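Putative polyketide cyclase (Acidithiobacillus ferrooxidans, PDB 3F9S) is a putative polyketide cyclase of the SnoaL-like family, and so may close rings in a polyketide-type substrate, although its own substrate is not established. Local coordinates at residues P42-E47 / K57-T62; T16-S21 / S28-A33. All blocks are in the same frame, centred on the assembly; numbering follows the deposited sequence. Where two conformers were deposited one is given.

The two contacts follow one another along the chain: interaction 2 closes before interaction 1 opens. Their centres lie about 14 Å apart, and each is about 9 Å from the centre of the chain. Interaction 2 joins helix 8-21 to the short helix 28-31 and strand 32-33. Interaction 1 joins the loop after strand 36-40 to helix 53-66. That helix links the two. Lys-57 NZ forms a salt bridge of 2.7 Å with Asp-29 OD1, and Val-60 CG2 packs 3.5 Å from Trp-20 CZ2. The N-terminal helices and the loop are thus tied together in the alpha+beta fold of the NTF2 clan.

Interaction 1. Residues P42-E47 / K57-T62; sequences PGDPWE and KERVKT
Arg-59 lies across the Trp-46 indole with its aliphatic chain and grips Asp-44 with its guanidinium. The indole stack is the tightly packed part. Arg-59 CB sits over the six-membered ring of Trp-46, 3.7 Å from its centroid and 11° off the ring normal, a CH-pi contact. Further along, Arg-59 CG is 3.5 Å from Trp-46 CE3. Pro-45 CB covers the opposite face, offset toward the rim, so the ring is sandwiched. The guanidinium stands nearly upright to the indole, with the planes 86° apart. The Arg-59 chain makes this possible: CG is anti to the backbone N (chi1 169°), and the chain runs straight on to NE, past the ring.

The salt bridge is side-on. Arg-59 NE reaches Asp-44 OD1 at 3.2 Å, almost straight and in the guanidinium plane. It meets the syn side of OD1, though tilted out of the carboxylate plane. Arg-59 NH2 meets Asp-44 OD2 at 3.1 Å, from above the carboxylate plane. Asp-44 OD1 also accepts from Trp-46 N at 2.9 Å, from the other face of the carboxylate. These bonds should limit rotation of the acid. Arg-59 NH2 has a second salt bridge, to Asp-41, and Arg-59 NH1 binds a glycerol, probably from the crystallisation liquor.

The looser side is at Thr-62, an exposed residue of the helix. Its CB lies 3.6 Å from Trp-46 CH2, at the far end of the indole, and no polar bond joins the two.

The loop fold sets up the grip. Asp-44 to Glu-47 form a type I beta turn, and the bond from Trp-46 N to Asp-44 OD1 makes an Asx turn. An Asx turn within a beta turn thus presents both acid and indole to helix 53-66.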
loop_
_atom_site.group_PDB
_atom_site.type_symbol
_atom_site.label_atom_id
_atom_site.label_comp_id
_atom_site.label_asym_id
_atom_site.label_seq_id
_atom_site.Cartn_x
_atom_site.Cartn_y
_atom_site.Cartn_z
ATOM N N PRO A 42 -4.129 1.544 -7.929
ATOM C CA PRO A 42 -3.501 2.434 -8.887
ATOM C C PRO A 42 -3.015 1.768 -10.151
ATOM O O PRO A 42 -2.255 0.806 -10.091
ATOM C CB PRO A 42 -2.364 3.036 -8.092
ATOM C CG PRO A 42 -2.989 3.175 -6.731
ATOM C CD PRO A 42 -3.703 1.884 -6.557
ATOM N N GLY A 43 -3.515 2.262 -11.276
ATOM C CA GLY A 43 -3.150 1.751 -12.587
ATOM C C GLY A 43 -3.836 0.480 -13.023
ATOM O O GLY A 43 -3.661 0.055 -14.179
ATOM N N ASP A 44 -4.659 -0.111 -12.148
ATOM C CA ASP A 44 -5.314 -1.354 -12.484
ATOM C C ASP A 44 -6.397 -1.022 -13.497
ATOM O O ASP A 44 -7.193 -0.109 -13.264
ATOM C CB ASP A 44 -5.930 -2.033 -11.270
ATOM C CG ASP A 44 -6.318 -3.440 -11.565
ATOM O OD1 ASP A 44 -7.447 -3.601 -12.028
ATOM O OD2 ASP A 44 -5.467 -4.351 -11.443
ATOM N N PRO A 45 -6.428 -1.737 -14.632
ATOM C CA PRO A 45 -7.478 -1.475 -15.620
ATOM C C PRO A 45 -8.913 -1.614 -15.095
ATOM O O PRO A 45 -9.813 -0.944 -15.598
ATOM C CB PRO A 45 -7.204 -2.515 -16.706
ATOM C CG PRO A 45 -5.822 -2.897 -16.533
ATOM C CD PRO A 45 -5.514 -2.803 -15.085
ATOM N N TRP A 46 -9.099 -2.436 -14.065
ATOM C CA TRP A 46 -10.396 -2.679 -13.430
ATOM C C TRP A 46 -10.667 -1.783 -12.224
ATOM O O TRP A 46 -11.675 -1.971 -11.540
ATOM C CB TRP A 46 -10.493 -4.155 -13.001
ATOM C CG TRP A 46 -10.469 -5.085 -14.161
ATOM C CD1 TRP A 46 -11.557 -5.566 -14.812
ATOM C CD2 TRP A 46 -9.323 -5.604 -14.855
ATOM N NE1 TRP A 46 -11.176 -6.375 -15.834
ATOM C CE2 TRP A 46 -9.809 -6.419 -15.894
ATOM C CE3 TRP A 46 -7.934 -5.465 -14.700
ATOM C CZ2 TRP A 46 -8.960 -7.100 -16.782
ATOM C CZ3 TRP A 46 -7.092 -6.142 -15.590
ATOM C CH2 TRP A 46 -7.616 -6.948 -16.609
ATOM N N GLU A 47 -9.790 -0.822 -11.938
ATOM C CA GLU A 47 -10.001 0.048 -10.793
ATOM C C GLU A 47 -11.359 0.734 -10.862
ATOM O O GLU A 47 -11.766 1.229 -11.905
ATOM C CB GLU A 47 -8.922 1.097 -10.669
ATOM C CG GLU A 47 -8.922 1.744 -9.296
ATOM C CD GLU A 47 -7.877 2.798 -9.199
ATOM O OE1 GLU A 47 -7.691 3.545 -10.181
ATOM O OE2 GLU A 47 -7.260 2.876 -8.130
ATOM N N LYS A 57 -11.966 -13.497 -12.604
ATOM C CA LYS A 57 -11.060 -14.494 -13.174
ATOM C C LYS A 57 -10.360 -13.954 -14.409
ATOM O O LYS A 57 -9.190 -14.229 -14.597
ATOM C CB LYS A 57 -11.782 -15.806 -13.450
ATOM C CG LYS A 57 -12.094 -16.541 -12.180
ATOM C CD LYS A 57 -12.641 -17.933 -12.398
ATOM C CE LYS A 57 -14.057 -17.982 -12.799
ATOM N NZ LYS A 57 -14.559 -19.406 -12.703
ATOM N N GLU A 58 -11.057 -13.157 -15.221
ATOM C CA GLU A 58 -10.427 -12.544 -16.390
ATOM C C GLU A 58 -9.315 -11.611 -15.963
ATOM O O GLU A 58 -8.244 -11.625 -16.557
ATOM C CB GLU A 58 -11.431 -11.810 -17.285
ATOM C CG GLU A 58 -12.434 -12.726 -17.946
ATOM C CD GLU A 58 -11.835 -13.803 -18.818
ATOM O OE1 GLU A 58 -10.770 -13.582 -19.430
ATOM O OE2 GLU A 58 -12.475 -14.865 -18.921
ATOM N N ARG A 59 -9.538 -10.858 -14.893
ATOM C CA ARG A 59 -8.507 -9.971 -14.395
ATOM C C ARG A 59 -7.318 -10.778 -13.898
ATOM O O ARG A 59 -6.179 -10.409 -14.163
ATOM C CB ARG A 59 -9.066 -9.053 -13.337
ATOM C CG ARG A 59 -8.038 -8.276 -12.576
ATOM C CD ARG A 59 -8.730 -7.319 -11.699
ATOM N NE ARG A 59 -7.757 -6.578 -10.906
ATOM C CZ ARG A 59 -7.140 -7.054 -9.832
ATOM N NH1 ARG A 59 -7.373 -8.270 -9.363
ATOM N NH2 ARG A 59 -6.277 -6.281 -9.189
ATOM N N VAL A 60 -7.579 -11.874 -13.194
ATOM C CA VAL A 60 -6.478 -12.733 -12.743
ATOM C C VAL A 60 -5.679 -13.217 -13.941
ATOM O O VAL A 60 -4.452 -13.135 -13.936
ATOM C CB VAL A 60 -6.927 -13.950 -11.942
ATOM C CG1 VAL A 60 -5.667 -14.706 -11.426
ATOM C CG2 VAL A 60 -7.796 -13.532 -10.777
ATOM N N LYS A 61 -6.376 -13.663 -14.978
ATOM C CA LYS A 61 -5.712 -14.166 -16.179
ATOM C C LYS A 61 -4.791 -13.115 -16.794
ATOM O O LYS A 61 -3.678 -13.443 -17.196
ATOM C CB LYS A 61 -6.710 -14.654 -17.219
ATOM C CG LYS A 61 -7.521 -15.887 -16.816
ATOM C CD LYS A 61 -8.565 -16.174 -17.900
ATOM C CE LYS A 61 -9.706 -17.029 -17.398
ATOM N NZ LYS A 61 -10.717 -17.233 -18.490
ATOM N N THR A 62 -5.257 -11.867 -16.854
ATOM C CA THR A 62 -4.458 -10.778 -17.433
ATOM C C THR A 62 -3.234 -10.466 -16.595
ATOM O O THR A 62 -2.130 -10.397 -17.119
ATOM C CB THR A 62 -5.298 -9.519 -17.599
ATOM O OG1 THR A 62 -6.171 -9.765 -18.686
ATOM C CG2 THR A 62 -4.464 -8.305 -17.967
#

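Interaction 2. Residues T16-S21 / S28-A33; sequences TREVWS and SDKYIA
Glu-18 OE1 meets both Lys-30 NZ and Tyr-31 OH. The Glu-18 side chain crosses each of these residues at about a right angle. Its CG is anti to the carbonyl carbon, and the chain then runs extended from helix 8-21 to bring the carboxylate to the neighbouring segment. Lys-30 NZ lies 2.7 Å from Glu-18 OE1 and forms a salt bridge on the syn side, 22° out of the carboxylate plane. The lysine chain is bent at chi3 (-70°), which turns its ammonium to the acid.

Tyr-31 OH is also 2.7 Å from Glu-18 OE1. Glu-18 OE1 lies at the edge of the phenol ring, near its plane, and the ring and carboxylate planes are 61° apart. Tyr-31 OH has another hydrogen-bonding partner in Gln-14 of helix 8-21. Lys-30 CB lies over the centre of one face of the Tyr-31 ring. The ring also meets Phe-15 edge-to-face.

This is the helical N-terminal part of an NTF2-like domain. Helix 8-21 ends in a wider pi-type turn, marked by the bond from Ser-21 N to Thr-16 O at 2.9 Å. A loop follows, then the short, weakly bonded helix 28-31, which leads straight into strand 32-33.

Beside the polar cluster Val-19 packs in a buried position, with both methyls against Ser-28. CG2 is 3.6 Å from Ser-28 N, and CG1 is 3.7 Å from Ser-28 OG. That hydroxyl is hydrogen-bonded to Ile-25 O. The apolar side-chain contact is between Val-19 CG2 and Tyr-31 CD2, at 4.1 Å, oblique to the ring. Val-19 CG1 rests on the Trp-20 indole, offset toward its rim.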
loop_
_atom_site.group_PDB
_atom_site.type_symbol
_atom_site.label_atom_id
_atom_site.label_comp_id
_atom_site.label_asym_id
_atom_site.label_seq_id
_atom_site.Cartn_x
_atom_site.Cartn_y
_atom_site.Cartn_z
ATOM N N THR A 16 -4.522 -16.494 -1.849
ATOM C CA THR A 16 -3.343 -15.849 -2.416
ATOM C C THR A 16 -2.439 -16.898 -3.014
ATOM O O THR A 16 -1.940 -16.734 -4.125
ATOM C CB THR A 16 -2.600 -15.018 -1.348
ATOM O OG1 THR A 16 -3.482 -13.988 -0.870
ATOM C CG2 THR A 16 -1.332 -14.379 -1.910
ATOM N N ARG A 17 -2.275 -17.993 -2.288
ATOM C CA ARG A 17 -1.447 -19.081 -2.760
ATOM C C ARG A 17 -2.019 -19.700 -4.034
ATOM O O ARG A 17 -1.332 -19.762 -5.059
ATOM C CB ARG A 17 -1.292 -20.139 -1.676
ATOM C CG ARG A 17 -0.325 -21.217 -2.055
ATOM C CD ARG A 17 -0.198 -22.240 -0.974
ATOM N NE ARG A 17 0.640 -23.350 -1.418
ATOM C CZ ARG A 17 0.845 -24.477 -0.734
ATOM N NH1 ARG A 17 0.299 -24.687 0.468
ATOM N NH2 ARG A 17 1.631 -25.410 -1.265
ATOM N N GLU A 18 -3.264 -20.137 -3.960
ATOM C CA GLU A 18 -3.882 -20.857 -5.075
ATOM C C GLU A 18 -4.120 -20.035 -6.316
ATOM O O GLU A 18 -3.731 -20.431 -7.420
ATOM C CB GLU A 18 -5.200 -21.485 -4.631
ATOM C CG GLU A 18 -5.026 -22.581 -3.626
ATOM C CD GLU A 18 -6.333 -23.200 -3.164
ATOM O OE1 GLU A 18 -7.426 -22.670 -3.456
ATOM O OE2 GLU A 18 -6.250 -24.240 -2.476
ATOM N N VAL A 19 -4.778 -18.902 -6.133
ATOM C CA VAL A 19 -5.136 -18.072 -7.274
ATOM C C VAL A 19 -3.959 -17.257 -7.790
ATOM O O VAL A 19 -3.637 -17.325 -8.970
ATOM C CB VAL A 19 -6.305 -17.132 -6.952
ATOM C CG1 VAL A 19 -6.595 -16.182 -8.134
ATOM C CG2 VAL A 19 -7.537 -17.942 -6.583
ATOM N N TRP A 20 -3.302 -16.535 -6.893
ATOM C CA TRP A 20 -2.315 -15.542 -7.300
ATOM C C TRP A 20 -0.903 -16.011 -7.447
ATOM O O TRP A 20 -0.194 -15.505 -8.315
ATOM C CB TRP A 20 -2.406 -14.332 -6.378
ATOM C CG TRP A 20 -3.637 -13.609 -6.710
ATOM C CD1 TRP A 20 -4.838 -13.721 -6.095
ATOM C CD2 TRP A 20 -3.836 -12.769 -7.855
ATOM N NE1 TRP A 20 -5.766 -12.956 -6.750
ATOM C CE2 TRP A 20 -5.181 -12.361 -7.837
ATOM C CE3 TRP A 20 -2.994 -12.295 -8.873
ATOM C CZ2 TRP A 20 -5.716 -11.489 -8.795
ATOM C CZ3 TRP A 20 -3.526 -11.454 -9.842
ATOM C CH2 TRP A 20 -4.881 -11.058 -9.792
ATOM N N SER A 21 -0.472 -16.904 -6.567
ATOM C CA SER A 21 0.879 -17.432 -6.648
ATOM C C SER A 21 0.953 -18.649 -7.553
ATOM O O SER A 21 1.951 -18.806 -8.241
ATOM C CB SER A 21 1.437 -17.755 -5.268
ATOM O OG SER A 21 1.521 -16.581 -4.478
ATOM N N SER A 28 -10.710 -19.233 -7.737
ATOM C CA SER A 28 -11.457 -17.996 -7.446
ATOM C C SER A 28 -12.910 -18.262 -7.082
ATOM O O SER A 28 -13.479 -17.545 -6.282
ATOM C CB SER A 28 -11.440 -17.062 -8.649
ATOM O OG SER A 28 -10.104 -16.764 -9.013
ATOM N N ASP A 29 -13.509 -19.285 -7.691
ATOM C CA ASP A 29 -14.871 -19.699 -7.359
ATOM C C ASP A 29 -15.103 -19.964 -5.872
ATOM O O ASP A 29 -16.212 -19.791 -5.407
ATOM C CB ASP A 29 -15.272 -20.951 -8.129
ATOM C CG ASP A 29 -15.382 -20.728 -9.624
ATOM O OD1 ASP A 29 -15.285 -19.582 -10.100
ATOM O OD2 ASP A 29 -15.556 -21.736 -10.334
ATOM N N LYS A 30 -14.082 -20.425 -5.160
ATOM C CA LYS A 30 -14.179 -20.722 -3.737
ATOM C C LYS A 30 -14.057 -19.493 -2.858
ATOM O O LYS A 30 -14.476 -19.534 -1.703
ATOM C CB LYS A 30 -13.058 -21.666 -3.313
ATOM C CG LYS A 30 -13.007 -22.983 -4.041
ATOM C CD LYS A 30 -11.917 -23.901 -3.485
ATOM C CE LYS A 30 -10.512 -23.405 -3.803
ATOM N NZ LYS A 30 -9.466 -24.380 -3.381
ATOM N N TYR A 31 -13.465 -18.419 -3.384
ATOM C CA TYR A 31 -13.114 -17.250 -2.577
ATOM C C TYR A 31 -13.794 -15.937 -2.877
ATOM O O TYR A 31 -13.809 -15.070 -2.016
ATOM C CB TYR A 31 -11.628 -16.977 -2.788
ATOM C CG TYR A 31 -10.754 -18.133 -2.437
ATOM C CD1 TYR A 31 -10.655 -18.554 -1.121
ATOM C CD2 TYR A 31 -10.039 -18.824 -3.420
ATOM C CE1 TYR A 31 -9.850 -19.624 -0.775
ATOM C CE2 TYR A 31 -9.227 -19.905 -3.088
ATOM C CZ TYR A 31 -9.124 -20.275 -1.748
ATOM O OH TYR A 31 -8.335 -21.319 -1.362
ATOM N N ILE A 32 -14.259 -15.755 -4.107
ATOM C CA ILE A 32 -14.805 -14.480 -4.522
ATOM C C ILE A 32 -16.298 -14.446 -4.346
ATOM O O ILE A 32 -16.996 -15.380 -4.687
ATOM C CB ILE A 32 -14.388 -14.126 -5.954
ATOM C CG1 ILE A 32 -12.864 -14.212 -6.096
ATOM C CG2 ILE A 32 -14.840 -12.723 -6.326
ATOM C CD1 ILE A 32 -12.040 -13.419 -5.068
ATOM N N ALA A 33 -16.773 -13.320 -3.828
ATOM C CA ALA A 33 -18.186 -13.062 -3.662
ATOM C C ALA A 33 -18.804 -12.833 -5.036
ATOM O O ALA A 33 -18.084 -12.576 -6.012
ATOM C CB ALA A 33 -18.415 -11.844 -2.799
#